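Local coordinates for FOKI restriction endonuclease (Planomicrobium okeanokoites, PDB 2FOK), which recognises a specific DNA sequence and, as a type IIS restriction endonuclease, cleaves the DNA outside that site with the help of metal ions, at residues Leu314-Ile325 with Arg363-Phe374. Numbering follows the deposited sequence.
Sequences LEILIKAGSLKI and RFYQLKDHILQF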
loop_
_atom_site.group_PDB
_atom_site.type_symbol
_atom_site.label_atom_id
_atom_site.label_comp_id
_atom_site.label_asym_id
_atom_site.label_seq_id
_atom_site.Cartn_x
_atom_site.Cartn_y
_atom_site.Cartn_z
ATOM N N LEU A 314 -7.828 -9.539 -16.905
ATOM C CA LEU A 314 -7.387 -8.491 -17.815
ATOM C C LEU A 314 -7.523 -9.018 -19.250
ATOM O O LEU A 314 -8.070 -8.346 -20.121
ATOM C CB LEU A 314 -5.918 -8.145 -17.552
ATOM C CG LEU A 314 -5.476 -6.686 -17.382
ATOM C CD1 LEU A 314 -3.958 -6.614 -17.449
ATOM C CD2 LEU A 314 -6.104 -5.803 -18.435
ATOM N N GLU A 315 -7.019 -10.231 -19.473
ATOM C CA GLU A 315 -7.043 -10.874 -20.782
ATOM C C GLU A 315 -8.433 -10.995 -21.366
ATOM O O GLU A 315 -8.648 -10.699 -22.545
ATOM C CB GLU A 315 -6.441 -12.269 -20.694
ATOM C CG GLU A 315 -4.931 -12.299 -20.703
ATOM C CD GLU A 315 -4.403 -13.707 -20.851
ATOM O OE1 GLU A 315 -5.234 -14.624 -21.036
ATOM O OE2 GLU A 315 -3.169 -13.894 -20.780
ATOM N N ILE A 316 -9.373 -11.450 -20.542
ATOM C CA ILE A 316 -10.746 -11.630 -20.982
ATOM C C ILE A 316 -11.303 -10.305 -21.450
ATOM O O ILE A 316 -11.890 -10.215 -22.527
ATOM C CB ILE A 316 -11.621 -12.205 -19.848
ATOM C CG1 ILE A 316 -11.099 -13.590 -19.446
ATOM C CG2 ILE A 316 -13.050 -12.335 -20.310
ATOM C CD1 ILE A 316 -11.821 -14.223 -18.254
ATOM N N LEU A 317 -11.099 -9.268 -20.651
ATOM C CA LEU A 317 -11.585 -7.935 -20.999
ATOM C C LEU A 317 -10.941 -7.482 -22.293
ATOM O O LEU A 317 -11.582 -6.853 -23.136
ATOM C CB LEU A 317 -11.256 -6.938 -19.888
ATOM C CG LEU A 317 -12.182 -7.072 -18.685
ATOM C CD1 LEU A 317 -11.491 -6.572 -17.435
ATOM C CD2 LEU A 317 -13.463 -6.290 -18.964
ATOM N N ILE A 318 -9.669 -7.817 -22.455
ATOM C CA ILE A 318 -8.949 -7.429 -23.654
ATOM C C ILE A 318 -9.536 -8.030 -24.928
ATOM O O ILE A 318 -10.013 -7.302 -25.796
ATOM C CB ILE A 318 -7.450 -7.789 -23.536
ATOM C CG1 ILE A 318 -6.798 -6.855 -22.511
ATOM C CG2 ILE A 318 -6.755 -7.627 -24.890
ATOM C CD1 ILE A 318 -5.295 -6.766 -22.581
ATOM N N LYS A 319 -9.528 -9.353 -25.041
ATOM C CA LYS A 319 -10.050 -9.975 -26.254
ATOM C C LYS A 319 -11.574 -9.965 -26.390
ATOM O O LYS A 319 -12.111 -10.538 -27.337
ATOM C CB LYS A 319 -9.520 -11.413 -26.383
ATOM C CG LYS A 319 -10.186 -12.436 -25.477
ATOM C CD LYS A 319 -9.195 -12.988 -24.451
ATOM C CE LYS A 319 -9.194 -14.519 -24.421
ATOM N NZ LYS A 319 -8.722 -15.063 -23.106
ATOM N N ALA A 320 -12.266 -9.300 -25.468
ATOM C CA ALA A 320 -13.724 -9.249 -25.509
ATOM C C ALA A 320 -14.284 -7.839 -25.654
ATOM O O ALA A 320 -13.538 -6.852 -25.639
ATOM C CB ALA A 320 -14.290 -9.900 -24.255
ATOM N N GLY A 321 -15.607 -7.758 -25.801
ATOM C CA GLY A 321 -16.287 -6.477 -25.922
ATOM C C GLY A 321 -16.947 -6.109 -24.597
ATOM O O GLY A 321 -16.286 -6.134 -23.556
ATOM N N SER A 322 -18.234 -5.756 -24.629
ATOM C CA SER A 322 -18.974 -5.417 -23.410
ATOM C C SER A 322 -19.346 -6.756 -22.762
ATOM O O SER A 322 -19.857 -7.660 -23.433
ATOM C CB SER A 322 -20.237 -4.616 -23.754
ATOM O OG SER A 322 -20.806 -4.002 -22.601
ATOM N N LEU A 323 -19.096 -6.883 -21.462
ATOM C CA LEU A 323 -19.355 -8.140 -20.760
ATOM C C LEU A 323 -20.077 -7.972 -19.421
ATOM O O LEU A 323 -20.007 -6.917 -18.788
ATOM C CB LEU A 323 -18.015 -8.856 -20.513
ATOM C CG LEU A 323 -17.624 -10.213 -21.104
ATOM C CD1 LEU A 323 -18.053 -10.330 -22.546
ATOM C CD2 LEU A 323 -16.118 -10.369 -21.001
ATOM N N LYS A 324 -20.765 -9.029 -18.992
ATOM C CA LYS A 324 -21.456 -9.031 -17.707
ATOM C C LYS A 324 -20.577 -9.839 -16.741
ATOM O O LYS A 324 -20.022 -10.872 -17.120
ATOM C CB LYS A 324 -22.833 -9.684 -17.836
ATOM C CG LYS A 324 -23.991 -8.690 -17.952
ATOM C CD LYS A 324 -25.261 -9.340 -18.527
ATOM C CE LYS A 324 -24.936 -10.482 -19.509
ATOM N NZ LYS A 324 -26.104 -11.358 -19.832
ATOM N N ILE A 325 -20.446 -9.369 -15.502
ATOM C CA ILE A 325 -19.612 -10.051 -14.517
ATOM C C ILE A 325 -19.817 -11.554 -14.527
ATOM O O ILE A 325 -18.889 -12.311 -14.256
ATOM C CB ILE A 325 -19.867 -9.524 -13.087
ATOM C CG1 ILE A 325 -18.668 -9.853 -12.193
ATOM C CG2 ILE A 325 -21.133 -10.140 -12.513
ATOM C CD1 ILE A 325 -17.656 -8.733 -12.086
ATOM N N ARG A 363 -24.866 -2.836 -15.760
ATOM C CA ARG A 363 -24.387 -4.194 -15.523
ATOM C C ARG A 363 -23.292 -4.641 -16.489
ATOM O O ARG A 363 -22.889 -5.798 -16.457
ATOM C CB ARG A 363 -25.550 -5.185 -15.627
ATOM C CG ARG A 363 -26.456 -5.227 -14.410
ATOM C CD ARG A 363 -27.883 -5.618 -14.780
ATOM N NE ARG A 363 -27.942 -6.469 -15.965
ATOM C CZ ARG A 363 -28.479 -7.685 -15.982
ATOM N NH1 ARG A 363 -29.006 -8.198 -14.881
ATOM N NH2 ARG A 363 -28.490 -8.390 -17.102
ATOM N N PHE A 364 -22.796 -3.734 -17.328
ATOM C CA PHE A 364 -21.784 -4.111 -18.310
ATOM C C PHE A 364 -20.429 -3.436 -18.191
ATOM O O PHE A 364 -20.329 -2.229 -17.967
ATOM C CB PHE A 364 -22.324 -3.879 -19.719
ATOM C CG PHE A 364 -23.530 -4.710 -20.051
ATOM C CD1 PHE A 364 -23.392 -6.059 -20.381
ATOM C CD2 PHE A 364 -24.808 -4.148 -20.031
ATOM C CE1 PHE A 364 -24.510 -6.838 -20.681
ATOM C CE2 PHE A 364 -25.930 -4.917 -20.331
ATOM C CZ PHE A 364 -25.783 -6.264 -20.656
ATOM N N TYR A 365 -19.382 -4.233 -18.352
ATOM C CA TYR A 365 -18.019 -3.737 -18.289
ATOM C C TYR A 365 -17.426 -3.789 -19.695
ATOM O O TYR A 365 -17.742 -4.681 -20.486
ATOM C CB TYR A 365 -17.159 -4.615 -17.371
ATOM C CG TYR A 365 -17.561 -4.630 -15.912
ATOM C CD1 TYR A 365 -18.670 -5.358 -15.480
ATOM C CD2 TYR A 365 -16.810 -3.947 -14.953
ATOM C CE1 TYR A 365 -19.026 -5.411 -14.138
ATOM C CE2 TYR A 365 -17.157 -3.994 -13.599
ATOM C CZ TYR A 365 -18.268 -4.729 -13.202
ATOM O OH TYR A 365 -18.633 -4.777 -11.870
ATOM N N GLN A 366 -16.561 -2.834 -20.005
ATOM C CA GLN A 366 -15.904 -2.816 -21.298
ATOM C C GLN A 366 -14.585 -2.075 -21.227
ATOM O O GLN A 366 -14.561 -0.880 -20.949
ATOM C CB GLN A 366 -16.792 -2.165 -22.356
ATOM C CG GLN A 366 -16.374 -2.530 -23.772
ATOM C CD GLN A 366 -17.254 -1.886 -24.825
ATOM O OE1 GLN A 366 -16.780 -1.498 -25.892
ATOM N NE2 GLN A 366 -18.540 -1.765 -24.525
ATOM N N LEU A 367 -13.487 -2.787 -21.473
ATOM C CA LEU A 367 -12.168 -2.158 -21.449
ATOM C C LEU A 367 -12.006 -1.230 -22.658
ATOM O O LEU A 367 -12.298 -1.615 -23.787
ATOM C CB LEU A 367 -11.071 -3.219 -21.470
ATOM C CG LEU A 367 -9.661 -2.710 -21.150
ATOM C CD1 LEU A 367 -9.184 -3.317 -19.842
ATOM C CD2 LEU A 367 -8.715 -3.059 -22.288
ATOM N N LYS A 368 -11.557 -0.005 -22.413
ATOM C CA LYS A 368 -11.356 0.978 -23.481
ATOM C C LYS A 368 -9.971 1.560 -23.286
ATOM O O LYS A 368 -9.824 2.647 -22.740
ATOM C CB LYS A 368 -12.407 2.083 -23.388
ATOM N N ASP A 369 -8.955 0.843 -23.757
ATOM C CA ASP A 369 -7.578 1.276 -23.561
ATOM C C ASP A 369 -6.659 0.542 -24.544
ATOM O O ASP A 369 -7.123 -0.203 -25.392
ATOM C CB ASP A 369 -7.204 0.926 -22.114
ATOM C CG ASP A 369 -6.010 1.691 -21.598
ATOM O OD1 ASP A 369 -5.123 2.063 -22.399
ATOM O OD2 ASP A 369 -5.962 1.906 -20.368
ATOM N N HIS A 370 -5.355 0.760 -24.429
ATOM C CA HIS A 370 -4.399 0.061 -25.279
ATOM C C HIS A 370 -3.279 -0.513 -24.408
ATOM O O HIS A 370 -2.363 0.203 -24.010
ATOM C CB HIS A 370 -3.812 0.996 -26.343
ATOM C CG HIS A 370 -3.062 0.278 -27.424
ATOM N ND1 HIS A 370 -2.378 0.939 -28.424
ATOM C CD2 HIS A 370 -2.834 -1.041 -27.625
ATOM C CE1 HIS A 370 -1.759 0.058 -29.188
ATOM N NE2 HIS A 370 -2.019 -1.151 -28.723
ATOM N N ILE A 371 -3.375 -1.808 -24.118
ATOM C CA ILE A 371 -2.403 -2.527 -23.299
ATOM C C ILE A 371 -1.582 -3.488 -24.176
ATOM O O ILE A 371 -2.126 -4.122 -25.089
ATOM C CB ILE A 371 -3.133 -3.369 -22.195
ATOM C CG1 ILE A 371 -4.317 -2.579 -21.633
ATOM C CG2 ILE A 371 -2.160 -3.761 -21.081
ATOM C CD1 ILE A 371 -3.930 -1.309 -20.872
ATOM N N LEU A 372 -0.284 -3.609 -23.901
ATOM C CA LEU A 372 0.559 -4.521 -24.681
ATOM C C LEU A 372 0.520 -5.951 -24.139
ATOM O O LEU A 372 -0.085 -6.227 -23.098
ATOM C CB LEU A 372 2.015 -4.039 -24.716
ATOM C CG LEU A 372 2.281 -2.808 -25.582
ATOM C CD1 LEU A 372 3.320 -1.944 -24.900
ATOM C CD2 LEU A 372 2.735 -3.231 -27.000
ATOM N N GLN A 373 1.189 -6.851 -24.856
ATOM C CA GLN A 373 1.246 -8.265 -24.498
ATOM C C GLN A 373 2.203 -8.581 -23.354
ATOM O O GLN A 373 3.411 -8.379 -23.469
ATOM C CB GLN A 373 1.643 -9.096 -25.727
ATOM C CG GLN A 373 3.057 -8.835 -26.227
ATOM C CD GLN A 373 3.512 -9.833 -27.282
ATOM O OE1 GLN A 373 4.710 -9.999 -27.512
ATOM N NE2 GLN A 373 2.560 -10.498 -27.927
ATOM N N PHE A 374 1.653 -9.078 -22.251
ATOM C CA PHE A 374 2.453 -9.458 -21.090
ATOM C C PHE A 374 2.328 -10.965 -20.907
ATOM O O PHE A 374 1.316 -11.557 -21.268
ATOM C CB PHE A 374 1.949 -8.752 -19.832
ATOM C CG PHE A 374 0.497 -8.990 -19.541
ATOM C CD1 PHE A 374 -0.491 -8.322 -20.260
ATOM C CD2 PHE A 374 0.114 -9.866 -18.532
ATOM C CE1 PHE A 374 -1.842 -8.522 -19.976
ATOM C CE2 PHE A 374 -1.231 -10.073 -18.241
ATOM C CZ PHE A 374 -2.214 -9.399 -18.965
HETATM O O HOH W 1 -13.926 -5.767 -22.459
#
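Leu323 and Tyr365 pair across the small antiparallel sheet of a winged-helix-like subdomain, where strand 323-324 meets strand 364-367. Leu323 N gives a hydrogen bond to Tyr365 O (2.8 Å), and Tyr365 N returns one to Leu323 O, nearly straight at 174°. Leu323 O also lies at the edge of the Tyr365 ring, in its plane. That ring runs alongside Ile325, whose CD1 is 4.1 Å from Tyr365 CE1; helix 341-352 packs against both side chains. The Lys324 chain runs along the Phe364 side chain in the same direction. With Phe364 CG anti to its carbonyl carbon (chi1 -62°), Phe364 CE1 comes 3.3 Å from Lys324 CG. An alanine in place of Phe364 is likely to leave the aliphatic part of Lys324 without its apolar neighbour and freer to turn. Where the strands part, water 1 links helix to strand: it lies 2.7 Å from Leu317 O and 2.6 Å from Gly321 O, bridging the two carbonyls, and accepts from Leu367 N at 3.2 Å. Beside this water, Leu367 CB packs on Leu317 CB of helix 314-319, whose axis crosses strand 364-367 at 83°. Farther along, Leu314 CD1 touches Phe374 CZ at 3.6 Å, and Ile318 CD1 reaches Ile371 CB. A short strand after a helix, paired with a two-stranded hairpin (358-361 and 364-367), is typical of winged helix-turn-helix folds, consistent with the D3 domain's family.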